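Local coordinates for uncharacterized protein (Bordetella bronchiseptica, PDB 4XG0) that probably acts as a kinase in the catabolism of acid sugars, pairing a sugar-binding N-terminal domain with a nucleotide-binding C-terminal domain, at residues 290-295 and 333-338; 114-119 and 170-175; 198-203 and 224-229; 76-81 and 90-95. All coordinates share one frame; numbering follows the deposited sequence.

In the fold
Interactions 2, 3 and 4 lie in the sugar-binding N-terminal region, whereas interaction 1 belongs to the nucleotide-binding C-terminal region, its centre about 65 Å from that of interaction 2. Interactions 3 and 4 are buried packing around the eight-stranded parallel sheet: two alanine-bearing helices in 198-203/224-229, and a strand end against the following helix in 76-81/90-95. Neither has a hydrogen bond across it. Interaction 2 joins two loops through carbon-to-oxygen and aliphatic contacts beside a bound citrate, and it touches interaction 4, where Thr172 CG2 lies 3.3 Å from Arg81 O. Only interaction 1, partly buried, is held across its segments by a salt bridge and hydrogen bonds.

Interaction 1: 290-295 and 333-338; sequences AQLADD and DSVARR
Leu292 and Val335 make the apolar part of the contact. Leu292 CD2 comes to 3.6 Å from Val335 CG1, the two side chains crossing at about a right angle. The other methyl, CD1, lies 3.5 Å from Arg338 CG, so the leucine is flanked by valine on one branch and the aliphatic start of the arginine on the other. Leu339, Leu342 and Leu327 also pack on Leu292 and continue this apolar patch. The segments belong to the nucleotide-binding C-terminal domain: 290-295 follows edge strand 283-285 and takes in the end of the short helix 289-292, while 333-338 opens helix 334-349, which leads toward strand 354-358. The polar part is the work of Arg338, whose chain leaves the helix with CG anti to the backbone N (chi1 175°) and bends at chi2, running back past Leu292 in the opposite direction. Its NE donates to Leu292 O at 2.9 Å, an almost straight bond (171°) lying in both the carbonyl and the guanidinium planes. This carbonyl ends the short helix, so the arginine satisfies an acceptor there. NH1 forms a salt bridge with Asp295 OD1 at 2.8 Å, using the oxygen's anti lone pair; this bond is more bent, and the carboxylate plane is turned 53° from the guanidinium. Asp295 OD1 also pairs with Arg345, which would help stabilise its negative charge. A water completes the polar cluster, accepting from Arg338 NH1 at 3.0 Å and lying 2.6 Å from Leu292 O and 2.9 Å from Asp294 O.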
loop_
_atom_site.group_PDB
_atom_site.type_symbol
_atom_site.label_atom_id
_atom_site.label_comp_id
_atom_site.label_asym_id
_atom_site.label_seq_id
_atom_site.Cartn_x
_atom_site.Cartn_y
_atom_site.Cartn_z
ATOM N N ALA A 290 24.884 -30.382 3.304
ATOM C CA ALA A 290 24.717 -31.545 2.440
ATOM C C ALA A 290 23.475 -31.395 1.554
ATOM O O ALA A 290 23.520 -31.675 0.354
ATOM C CB ALA A 290 24.621 -32.797 3.266
ATOM N N GLN A 291 22.368 -30.942 2.133
ATOM C CA GLN A 291 21.128 -30.780 1.355
ATOM C C GLN A 291 21.235 -29.697 0.290
ATOM O O GLN A 291 20.745 -29.865 -0.840
ATOM C CB GLN A 291 19.944 -30.494 2.290
ATOM C CG GLN A 291 19.576 -31.680 3.200
ATOM C CD GLN A 291 18.582 -31.306 4.298
ATOM O OE1 GLN A 291 18.526 -30.158 4.754
ATOM N NE2 GLN A 291 17.781 -32.274 4.711
ATOM N N LEU A 292 21.859 -28.575 0.639
ATOM C CA LEU A 292 22.034 -27.486 -0.296
ATOM C C LEU A 292 22.762 -27.948 -1.587
ATOM O O LEU A 292 22.439 -27.460 -2.678
ATOM C CB LEU A 292 22.762 -26.336 0.380
ATOM C CG LEU A 292 23.031 -25.131 -0.499
ATOM C CD1 LEU A 292 21.775 -24.634 -1.196
ATOM C CD2 LEU A 292 23.642 -24.059 0.394
ATOM N N ALA A 293 23.721 -28.879 -1.465
ATOM C CA ALA A 293 24.445 -29.388 -2.636
ATOM C C ALA A 293 23.715 -30.526 -3.358
ATOM O O ALA A 293 24.223 -31.049 -4.346
ATOM C CB ALA A 293 25.860 -29.849 -2.231
ATOM N N ASP A 294 22.533 -30.896 -2.871
ATOM C CA ASP A 294 21.781 -32.040 -3.382
ATOM C C ASP A 294 20.562 -31.551 -4.154
ATOM O O ASP A 294 19.610 -31.015 -3.575
ATOM C CB ASP A 294 21.336 -32.911 -2.208
ATOM C CG ASP A 294 20.776 -34.252 -2.654
ATOM O OD1 ASP A 294 20.363 -34.378 -3.827
ATOM O OD2 ASP A 294 20.746 -35.177 -1.816
ATOM N N ASP A 295 20.597 -31.676 -5.474
ATOM C CA ASP A 295 19.581 -30.991 -6.255
ATOM C C ASP A 295 18.221 -31.642 -6.018
ATOM O O ASP A 295 17.176 -31.006 -6.215
ATOM C CB ASP A 295 19.920 -30.952 -7.746
ATOM C CG ASP A 295 19.219 -29.807 -8.467
ATOM O OD1 ASP A 295 19.404 -28.632 -8.059
ATOM O OD2 ASP A 295 18.502 -30.093 -9.450
ATOM N N ASP A 333 32.928 -19.786 -1.480
ATOM C CA ASP A 333 31.704 -19.024 -1.767
ATOM C C ASP A 333 30.597 -19.913 -2.353
ATOM O O ASP A 333 29.615 -19.409 -2.899
ATOM C CB ASP A 333 31.988 -17.871 -2.746
ATOM C CG ASP A 333 30.835 -16.864 -2.824
ATOM O OD1 ASP A 333 30.393 -16.408 -1.746
ATOM O OD2 ASP A 333 30.366 -16.527 -3.950
ATOM N N SER A 334 30.747 -21.227 -2.203
ATOM C CA SER A 334 29.886 -22.200 -2.862
ATOM C C SER A 334 28.449 -22.140 -2.366
ATOM O O SER A 334 27.517 -22.341 -3.152
ATOM C CB SER A 334 30.454 -23.623 -2.710
ATOM O OG SER A 334 30.712 -23.946 -1.358
ATOM N N VAL A 335 28.257 -21.831 -1.087
ATOM C CA VAL A 335 26.907 -21.798 -0.530
ATOM C C VAL A 335 26.091 -20.657 -1.127
ATOM O O VAL A 335 24.967 -20.865 -1.575
ATOM C CB VAL A 335 26.907 -21.693 1.031
ATOM C CG1 VAL A 335 25.541 -21.215 1.540
ATOM C CG2 VAL A 335 27.256 -23.039 1.657
ATOM N N ALA A 336 26.664 -19.460 -1.168
ATOM C CA ALA A 336 25.964 -18.298 -1.711
ATOM C C ALA A 336 25.784 -18.465 -3.233
ATOM O O ALA A 336 24.732 -18.151 -3.792
ATOM C CB ALA A 336 26.747 -17.065 -1.407
ATOM N N ARG A 337 26.812 -18.983 -3.892
ATOM C CA ARG A 337 26.753 -19.168 -5.350
ATOM C C ARG A 337 25.573 -20.074 -5.679
ATOM O O ARG A 337 24.768 -19.803 -6.586
ATOM C CB ARG A 337 28.045 -19.797 -5.858
ATOM N N ARG A 338 25.498 -21.169 -4.942
ATOM C CA ARG A 338 24.439 -22.156 -5.086
ATOM C C ARG A 338 23.054 -21.584 -4.786
ATOM O O ARG A 338 22.112 -21.811 -5.553
ATOM C CB ARG A 338 24.741 -23.338 -4.172
ATOM C CG ARG A 338 23.675 -24.421 -4.116
ATOM C CD ARG A 338 23.651 -25.216 -5.384
ATOM N NE ARG A 338 22.752 -26.362 -5.294
ATOM C CZ ARG A 338 22.190 -26.944 -6.353
ATOM N NH1 ARG A 338 21.380 -27.975 -6.184
ATOM N NH2 ARG A 338 22.429 -26.478 -7.573
HETATM O O HOH W 1 20.116 -28.197 -3.505
#

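Interaction 2: 114-119 and 170-175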
loop_
_atom_site.group_PDB
_atom_site.type_symbol
_atom_site.label_atom_id
_atom_site.label_comp_id
_atom_site.label_asym_id
_atom_site.label_seq_id
_atom_site.Cartn_x
_atom_site.Cartn_y
_atom_site.Cartn_z
ATOM N N THR A 114 -10.522 17.580 9.754
ATOM C CA THR A 114 -11.384 18.163 10.769
ATOM C C THR A 114 -12.810 18.451 10.308
ATOM O O THR A 114 -13.511 19.259 10.934
ATOM C CB THR A 114 -10.738 19.408 11.431
ATOM O OG1 THR A 114 -10.206 20.294 10.438
ATOM C CG2 THR A 114 -9.638 18.982 12.405
ATOM N N LEU A 115 -13.261 17.757 9.262
ATOM C CA LEU A 115 -14.687 17.714 8.880
ATOM C C LEU A 115 -15.287 18.982 8.274
ATOM O O LEU A 115 -16.494 19.024 8.103
ATOM C CB LEU A 115 -15.567 17.356 10.092
ATOM C CG LEU A 115 -15.058 16.230 10.972
ATOM C CD1 LEU A 115 -16.047 15.952 12.105
ATOM C CD2 LEU A 115 -14.805 14.946 10.173
ATOM N N ARG A 116 -14.478 20.001 7.977
ATOM C CA ARG A 116 -15.016 21.237 7.446
ATOM C C ARG A 116 -15.498 20.973 6.037
ATOM O O ARG A 116 -14.800 20.330 5.238
ATOM C CB ARG A 116 -13.995 22.372 7.464
ATOM C CG ARG A 116 -13.614 22.832 8.858
ATOM C CD ARG A 116 -12.394 23.733 8.847
ATOM N NE ARG A 116 -11.189 23.023 8.427
ATOM C CZ ARG A 116 -10.006 23.596 8.190
ATOM N NH1 ARG A 116 -9.860 24.912 8.316
ATOM N NH2 ARG A 116 -8.962 22.857 7.817
ATOM N N GLY A 117 -16.705 21.435 5.748
ATOM C CA GLY A 117 -17.319 21.270 4.450
ATOM C C GLY A 117 -18.761 20.805 4.540
ATOM O O GLY A 117 -19.293 20.628 5.635
ATOM N N ALA A 118 -19.387 20.620 3.375
ATOM C CA ALA A 118 -20.702 19.995 3.262
ATOM C C ALA A 118 -20.547 18.482 3.349
ATOM O O ALA A 118 -20.774 17.745 2.378
ATOM C CB ALA A 118 -21.367 20.390 1.949
ATOM N N PHE A 119 -20.173 18.030 4.539
ATOM C CA PHE A 119 -19.594 16.720 4.725
ATOM C C PHE A 119 -20.519 15.600 4.272
ATOM O O PHE A 119 -20.134 14.780 3.415
ATOM C CB PHE A 119 -19.203 16.560 6.193
ATOM C CG PHE A 119 -18.163 15.536 6.447
ATOM C CD1 PHE A 119 -16.835 15.797 6.176
ATOM C CD2 PHE A 119 -18.494 14.315 7.017
ATOM C CE1 PHE A 119 -15.873 14.825 6.448
ATOM C CE2 PHE A 119 -17.541 13.363 7.270
ATOM C CZ PHE A 119 -16.250 13.619 7.001
ATOM N N PRO A 170 -13.665 30.850 10.304
ATOM C CA PRO A 170 -14.393 31.997 9.743
ATOM C C PRO A 170 -15.299 31.622 8.574
ATOM O O PRO A 170 -16.363 32.218 8.413
ATOM C CB PRO A 170 -13.270 32.925 9.270
ATOM C CG PRO A 170 -12.092 32.549 10.086
ATOM C CD PRO A 170 -12.210 31.075 10.307
ATOM N N VAL A 171 -14.888 30.635 7.782
ATOM C CA VAL A 171 -15.592 30.313 6.544
ATOM C C VAL A 171 -16.576 29.140 6.672
ATOM O O VAL A 171 -17.674 29.202 6.105
ATOM C CB VAL A 171 -14.592 30.015 5.399
ATOM C CG1 VAL A 171 -15.312 29.999 4.061
ATOM C CG2 VAL A 171 -13.469 31.049 5.384
ATOM N N THR A 172 -16.180 28.086 7.397
ATOM C CA THR A 172 -17.003 26.876 7.547
ATOM C C THR A 172 -16.815 26.200 8.909
ATOM O O THR A 172 -16.124 25.177 9.017
ATOM C CB THR A 172 -16.667 25.803 6.482
ATOM O OG1 THR A 172 -15.282 25.449 6.587
ATOM C CG2 THR A 172 -16.968 26.304 5.072
ATOM N N PRO A 173 -17.433 26.764 9.952
ATOM C CA PRO A 173 -17.410 26.173 11.289
ATOM C C PRO A 173 -17.853 24.712 11.326
ATOM O O PRO A 173 -18.632 24.256 10.491
ATOM C CB PRO A 173 -18.406 27.049 12.059
ATOM C CG PRO A 173 -18.261 28.382 11.425
ATOM C CD PRO A 173 -18.033 28.111 9.963
ATOM N N VAL A 174 -17.361 23.994 12.325
ATOM C CA VAL A 174 -17.728 22.592 12.557
ATOM C C VAL A 174 -18.622 22.499 13.793
ATOM O O VAL A 174 -18.247 22.971 14.859
ATOM C CB VAL A 174 -16.483 21.753 12.792
ATOM C CG1 VAL A 174 -16.831 20.309 13.099
ATOM C CG2 VAL A 174 -15.574 21.828 11.571
ATOM N N THR A 175 -19.785 21.873 13.652
ATOM C CA THR A 175 -20.775 21.874 14.717
ATOM C C THR A 175 -21.224 20.489 15.185
ATOM O O THR A 175 -22.184 20.372 15.954
ATOM C CB THR A 175 -22.024 22.667 14.284
ATOM O OG1 THR A 175 -22.536 22.114 13.065
ATOM C CG2 THR A 175 -21.665 24.127 14.062
#
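The guanidinium of Arg116 is gripped by two carboxylates while the start of the same side chain lies against Thr172, Arg116 CB being 3.4 Å from Thr172 OG1. Asp112 takes NE in a salt bridge and Asp169 takes NH1 in another, and the second oxygen of Asp169 accepts from the backbone N of Thr172, so one aspartate helps to fix both residues of the touching pair. Between the two segments themselves the meeting is by carbon and oxygen surfaces, without a hydrogen bond. Arg116 CG comes to 3.4 Å from Thr172 O, and the two side chains cross at about a right angle. That carbonyl is buried by the contact and has no hydrogen-bonding partner in the model. Both segments are loops of the sugar-binding N-terminal domain: 114-119 runs from strand 106-110 into helix 119-130, whereas the loop holding 170-175 leads toward helix 179-183. A bound citrate, probably from the crystallisation liquor, lies about 3 Å from the Arg116 side chain, consistent with an anion-accepting pocket. Val174 makes the other main contact. Its CG2, anti to the carbonyl carbon, comes to 3.4 Å from Thr114 O and 3.5 Å from Arg116 CG, while CG1 stays 4.4 Å from Leu115 CB. Leu115 in turn packs on Ile179 and Leu154. Arg116 bends at chi3 (-66°), which turns its guanidinium away from the 170-175 backbone and toward the two aspartates. Gly117 has a phi of 134°, where a CB would jam against the preceding carbonyl O.

Interaction 3: 198-203 and 224-229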
loop_
_atom_site.group_PDB
_atom_site.type_symbol
_atom_site.label_atom_id
_atom_site.label_comp_id
_atom_site.label_asym_id
_atom_site.label_seq_id
_atom_site.Cartn_x
_atom_site.Cartn_y
_atom_site.Cartn_z
ATOM N N GLU A 198 -11.199 -9.898 8.668
ATOM C CA GLU A 198 -12.251 -9.895 9.667
ATOM C C GLU A 198 -12.900 -8.514 9.683
ATOM O O GLU A 198 -14.124 -8.395 9.675
ATOM C CB GLU A 198 -11.682 -10.270 11.041
ATOM C CG GLU A 198 -11.433 -11.775 11.213
ATOM C CD GLU A 198 -10.527 -12.115 12.394
ATOM O OE1 GLU A 198 -9.670 -11.291 12.765
ATOM O OE2 GLU A 198 -10.667 -13.219 12.959
ATOM N N LEU A 199 -12.071 -7.475 9.665
ATOM C CA LEU A 199 -12.571 -6.101 9.648
ATOM C C LEU A 199 -13.402 -5.824 8.392
ATOM O O LEU A 199 -14.414 -5.133 8.446
ATOM C CB LEU A 199 -11.421 -5.114 9.730
ATOM C CG LEU A 199 -11.817 -3.635 9.654
ATOM C CD1 LEU A 199 -12.870 -3.317 10.714
ATOM C CD2 LEU A 199 -10.614 -2.755 9.837
ATOM N N ALA A 200 -12.974 -6.379 7.265
ATOM C CA ALA A 200 -13.675 -6.173 6.002
ATOM C C ALA A 200 -15.101 -6.731 6.053
ATOM O O ALA A 200 -16.049 -6.101 5.570
ATOM C CB ALA A 200 -12.877 -6.806 4.843
ATOM N N ARG A 201 -15.253 -7.919 6.639
ATOM C CA ARG A 201 -16.572 -8.512 6.809
ATOM C C ARG A 201 -17.500 -7.556 7.548
ATOM O O ARG A 201 -18.637 -7.341 7.134
ATOM C CB ARG A 201 -16.470 -9.837 7.569
ATOM C CG ARG A 201 -16.387 -11.074 6.675
ATOM C CD ARG A 201 -15.846 -12.296 7.427
ATOM N NE ARG A 201 -15.002 -13.127 6.562
ATOM C CZ ARG A 201 -13.795 -13.598 6.886
ATOM N NH1 ARG A 201 -13.118 -14.338 6.014
ATOM N NH2 ARG A 201 -13.253 -13.343 8.074
ATOM N N ARG A 202 -17.020 -6.982 8.648
ATOM C CA ARG A 202 -17.858 -6.109 9.462
ATOM C C ARG A 202 -18.220 -4.789 8.755
ATOM O O ARG A 202 -19.292 -4.225 8.998
ATOM C CB ARG A 202 -17.194 -5.835 10.817
ATOM C CG ARG A 202 -16.932 -7.101 11.624
ATOM C CD ARG A 202 -16.750 -6.803 13.097
ATOM N NE ARG A 202 -15.512 -6.085 13.401
ATOM C CZ ARG A 202 -15.437 -4.959 14.103
ATOM N NH1 ARG A 202 -14.260 -4.405 14.334
ATOM N NH2 ARG A 202 -16.525 -4.369 14.579
ATOM N N ILE A 203 -17.333 -4.282 7.895
ATOM C CA ILE A 203 -17.650 -3.059 7.171
ATOM C C ILE A 203 -18.759 -3.342 6.147
ATOM O O ILE A 203 -19.654 -2.522 5.924
ATOM C CB ILE A 203 -16.413 -2.490 6.468
ATOM C CG1 ILE A 203 -15.448 -1.896 7.492
ATOM C CG2 ILE A 203 -16.811 -1.441 5.440
ATOM C CD1 ILE A 203 -14.034 -1.618 6.912
ATOM N N ALA A 224 -7.157 0.380 5.595
ATOM C CA ALA A 224 -6.845 0.420 4.171
ATOM C C ALA A 224 -6.806 -1.003 3.584
ATOM O O ALA A 224 -7.337 -1.252 2.510
ATOM C CB ALA A 224 -5.517 1.114 3.941
ATOM N N ARG A 225 -6.198 -1.943 4.301
ATOM C CA ARG A 225 -6.177 -3.332 3.864
ATOM C C ARG A 225 -7.585 -3.936 3.757
ATOM O O ARG A 225 -7.897 -4.642 2.782
ATOM C CB ARG A 225 -5.294 -4.169 4.787
ATOM C CG ARG A 225 -3.834 -3.772 4.665
ATOM C CD ARG A 225 -2.914 -4.564 5.580
ATOM N NE ARG A 225 -1.524 -4.338 5.180
ATOM C CZ ARG A 225 -0.446 -4.671 5.892
ATOM N NH1 ARG A 225 -0.557 -5.242 7.089
ATOM N NH2 ARG A 225 0.765 -4.414 5.400
ATOM N N ALA A 226 -8.423 -3.687 4.760
ATOM C CA ALA A 226 -9.807 -4.122 4.722
ATOM C C ALA A 226 -10.518 -3.541 3.520
ATOM O O ALA A 226 -11.265 -4.233 2.845
ATOM C CB ALA A 226 -10.544 -3.730 6.006
ATOM N N ILE A 227 -10.320 -2.257 3.293
ATOM C CA ILE A 227 -10.868 -1.599 2.123
ATOM C C ILE A 227 -10.376 -2.301 0.851
ATOM O O ILE A 227 -11.138 -2.543 -0.062
ATOM C CB ILE A 227 -10.517 -0.097 2.110
ATOM C CG1 ILE A 227 -11.417 0.632 3.131
ATOM C CG2 ILE A 227 -10.716 0.507 0.727
ATOM C CD1 ILE A 227 -10.939 1.967 3.482
ATOM N N GLY A 228 -9.091 -2.645 0.791
ATOM C CA GLY A 228 -8.573 -3.361 -0.359
ATOM C C GLY A 228 -9.322 -4.657 -0.610
ATOM O O GLY A 228 -9.705 -4.947 -1.740
ATOM N N VAL A 229 -9.513 -5.441 0.449
ATOM C CA VAL A 229 -10.245 -6.694 0.375
ATOM C C VAL A 229 -11.635 -6.484 -0.210
ATOM O O VAL A 229 -12.115 -7.328 -0.969
ATOM C CB VAL A 229 -10.352 -7.351 1.761
ATOM C CG1 VAL A 229 -11.346 -8.502 1.747
ATOM C CG2 VAL A 229 -8.975 -7.823 2.228
#
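Ala200 and Ala226 sit where the two helices come nearest, with their CA atoms 4.6 Å apart and their CB atoms 4.0 Å apart. Ala226 CB sits against the backbone N of Ala200 at 3.8 Å, beside Leu199 and Ile203. Leu199 CG is 3.9 Å from this methyl, and Ile203 CD1 closes in on it at 4.2 Å. Leu199 has CG anti to the backbone N (chi1 177°), which swings its branch over the alanine methyl, whereas Ile203 reaches it with the extended tip of its CG1 branch. In return, Ala200 CB rests 3.6 Å from Ala226 O and 3.8 Å from Val229 CG1, so the same methyl touches a backbone carbonyl and a side chain one helical turn on. The short segments cross at -67°, with their axes 8.3 Å apart. One layer further out, both helices lie on the same face of the parallel sheet. Helix 196-205 joins strands 186-188 and 209-212, and helix 217-230 continues from 209-212 to 234-238. Ile203 also packs on Leu188, Ile135 and Val137, and Ile227 meets Val137, so strand 135-139 underlies both. On its far flank, helix 217-230 leans against helix 240-252 through Ala224 and Ile227. The helix-to-helix joint therefore rests on van der Waals fit, with no polar pair across it: methyl groups small enough to let backbones approach closely, and larger apolar branches to fill in round them.

Interaction 4: 76-81 and 90-95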
loop_
_atom_site.group_PDB
_atom_site.type_symbol
_atom_site.label_atom_id
_atom_site.label_comp_id
_atom_site.label_asym_id
_atom_site.label_seq_id
_atom_site.Cartn_x
_atom_site.Cartn_y
_atom_site.Cartn_z
ATOM N N VAL A 76 -8.366 15.421 -8.630
ATOM C CA VAL A 76 -9.074 16.631 -8.980
ATOM C C VAL A 76 -9.540 17.344 -7.716
ATOM O O VAL A 76 -9.664 16.726 -6.675
ATOM C CB VAL A 76 -10.308 16.304 -9.834
ATOM C CG1 VAL A 76 -9.898 15.427 -10.986
ATOM C CG2 VAL A 76 -11.356 15.597 -8.996
ATOM N N THR A 77 -9.768 18.647 -7.823
ATOM C CA THR A 77 -10.361 19.387 -6.727
ATOM C C THR A 77 -11.723 19.923 -7.147
ATOM O O THR A 77 -11.913 20.418 -8.275
ATOM C CB THR A 77 -9.510 20.570 -6.253
ATOM O OG1 THR A 77 -10.289 21.346 -5.332
ATOM C CG2 THR A 77 -9.098 21.443 -7.415
ATOM N N THR A 78 -12.685 19.819 -6.252
ATOM C CA THR A 78 -14.020 20.334 -6.554
ATOM C C THR A 78 -14.178 21.777 -6.079
ATOM O O THR A 78 -15.234 22.369 -6.254
ATOM C CB THR A 78 -15.099 19.481 -5.874
ATOM O OG1 THR A 78 -14.723 19.267 -4.519
ATOM C CG2 THR A 78 -15.258 18.134 -6.555
ATOM N N HIS A 79 -13.137 22.340 -5.462
ATOM C CA HIS A 79 -13.227 23.654 -4.784
ATOM C C HIS A 79 -14.554 23.861 -4.068
ATOM O O HIS A 79 -15.156 24.933 -4.189
ATOM C CB HIS A 79 -13.060 24.822 -5.761
ATOM C CG HIS A 79 -12.273 24.494 -6.989
ATOM N ND1 HIS A 79 -10.957 24.880 -7.154
ATOM C CD2 HIS A 79 -12.624 23.862 -8.132
ATOM C CE1 HIS A 79 -10.533 24.484 -8.337
ATOM N NE2 HIS A 79 -11.522 23.864 -8.956
ATOM N N SER A 80 -14.991 22.868 -3.301
ATOM C CA SER A 80 -16.356 22.871 -2.770
ATOM C C SER A 80 -16.477 23.047 -1.256
ATOM O O SER A 80 -17.603 23.091 -0.737
ATOM C CB SER A 80 -17.037 21.568 -3.167
ATOM O OG SER A 80 -16.311 20.466 -2.654
ATOM N N ARG A 81 -15.359 23.190 -0.544
ATOM C CA ARG A 81 -15.392 23.237 0.929
ATOM C C ARG A 81 -16.235 24.405 1.498
ATOM O O ARG A 81 -17.000 24.222 2.458
ATOM C CB ARG A 81 -13.973 23.289 1.490
ATOM C CG ARG A 81 -13.902 23.093 3.000
ATOM C CD ARG A 81 -12.469 23.019 3.463
ATOM N NE ARG A 81 -11.842 21.753 3.089
ATOM C CZ ARG A 81 -10.647 21.355 3.498
ATOM N NH1 ARG A 81 -10.172 20.183 3.097
ATOM N NH2 ARG A 81 -9.915 22.111 4.308
ATOM N N ALA A 90 -23.615 18.971 -6.050
ATOM C CA ALA A 90 -23.686 19.031 -7.502
ATOM C C ALA A 90 -22.327 18.781 -8.164
ATOM O O ALA A 90 -22.201 17.937 -9.053
ATOM C CB ALA A 90 -24.238 20.376 -7.945
ATOM N N VAL A 91 -21.328 19.552 -7.766
ATOM C CA VAL A 91 -20.007 19.429 -8.378
ATOM C C VAL A 91 -19.431 18.029 -8.139
ATOM O O VAL A 91 -18.848 17.433 -9.046
ATOM C CB VAL A 91 -19.049 20.537 -7.889
ATOM C CG1 VAL A 91 -18.913 20.523 -6.369
ATOM C CG2 VAL A 91 -17.667 20.379 -8.546
ATOM N N VAL A 92 -19.621 17.501 -6.934
ATOM C CA VAL A 92 -19.081 16.183 -6.553
ATOM C C VAL A 92 -19.699 15.034 -7.385
ATOM O O VAL A 92 -18.995 14.176 -7.873
ATOM C CB VAL A 92 -19.261 15.938 -5.038
ATOM C CG1 VAL A 92 -19.034 14.494 -4.655
ATOM C CG2 VAL A 92 -18.406 16.883 -4.224
ATOM N N ARG A 93 -21.010 15.036 -7.597
ATOM C CA ARG A 93 -21.646 13.949 -8.360
ATOM C C ARG A 93 -21.199 13.946 -9.823
ATOM O O ARG A 93 -21.111 12.889 -10.489
ATOM C CB ARG A 93 -23.185 14.089 -8.311
ATOM C CG ARG A 93 -23.769 15.085 -9.295
ATOM C CD ARG A 93 -25.301 15.053 -9.231
ATOM N NE ARG A 93 -25.763 15.191 -7.850
ATOM C CZ ARG A 93 -26.295 16.294 -7.323
ATOM N NH1 ARG A 93 -26.670 16.295 -6.050
ATOM N NH2 ARG A 93 -26.461 17.393 -8.050
ATOM N N GLY A 94 -20.923 15.141 -10.328
ATOM C CA GLY A 94 -20.515 15.306 -11.705
ATOM C C GLY A 94 -19.107 14.815 -11.952
ATOM O O GLY A 94 -18.826 14.301 -13.022
ATOM N N GLU A 95 -18.242 14.985 -10.970
ATOM C CA GLU A 95 -16.853 14.542 -11.138
ATOM C C GLU A 95 -16.808 13.023 -10.973
ATOM O O GLU A 95 -16.106 12.321 -11.721
ATOM C CB GLU A 95 -15.922 15.240 -10.135
ATOM C CG GLU A 95 -15.862 16.765 -10.282
ATOM C CD GLU A 95 -15.246 17.208 -11.597
ATOM O OE1 GLU A 95 -14.163 16.702 -11.909
ATOM O OE2 GLU A 95 -15.847 18.041 -12.317
#
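A beta-alpha unit of the large parallel sheet brings Thr78, just past strand 73-77, against Val91 on helix 85-101, the helix that leads on to strand 106-110. Thr78 occupies the middle of the contact. Its CB is 3.8 Å from Val91 CG2, and its methyl CG2, anti to the carbonyl carbon, points into the groove between Val91, Val92 CG2 at 4.1 Å and Glu95 CG at 4.0 Å. Both methyls of Val91 border Thr78, and CG1 also lies 3.9 Å from Ser80 CB. Val76, on the strand, looks toward the helix too, with CG2 4.2 Å from Glu95 OE1; the glutamate chain bends at chi2 (-65°), and that oxygen accepts from the backbone N of Ala59. The loop holds its own shape: Thr77 OG1 accepts from His79 N at 3.0 Å, a nearly straight bond (165°) that makes an ST turn, and one face of the His79 ring lies over Thr77 CG2. The threonine and serine hydroxyls find their partners outside helix 85-101. Thr78 OG1 hydrogen-bonds Ala32 O on strand 28-32, and Ser80 OG hydrogen-bonds Glu122 of helix 119-130. Arg81, next in the chain, forms a salt bridge with Asp33 and hydrogen-bonds the bound citrate. Carbons of Thr78 and Ser80 thus pack on the helix, while their hydroxyls bond to neighbouring elements. The strand end and the loop after it meet the helix by packing, without a hydrogen bond between the segments.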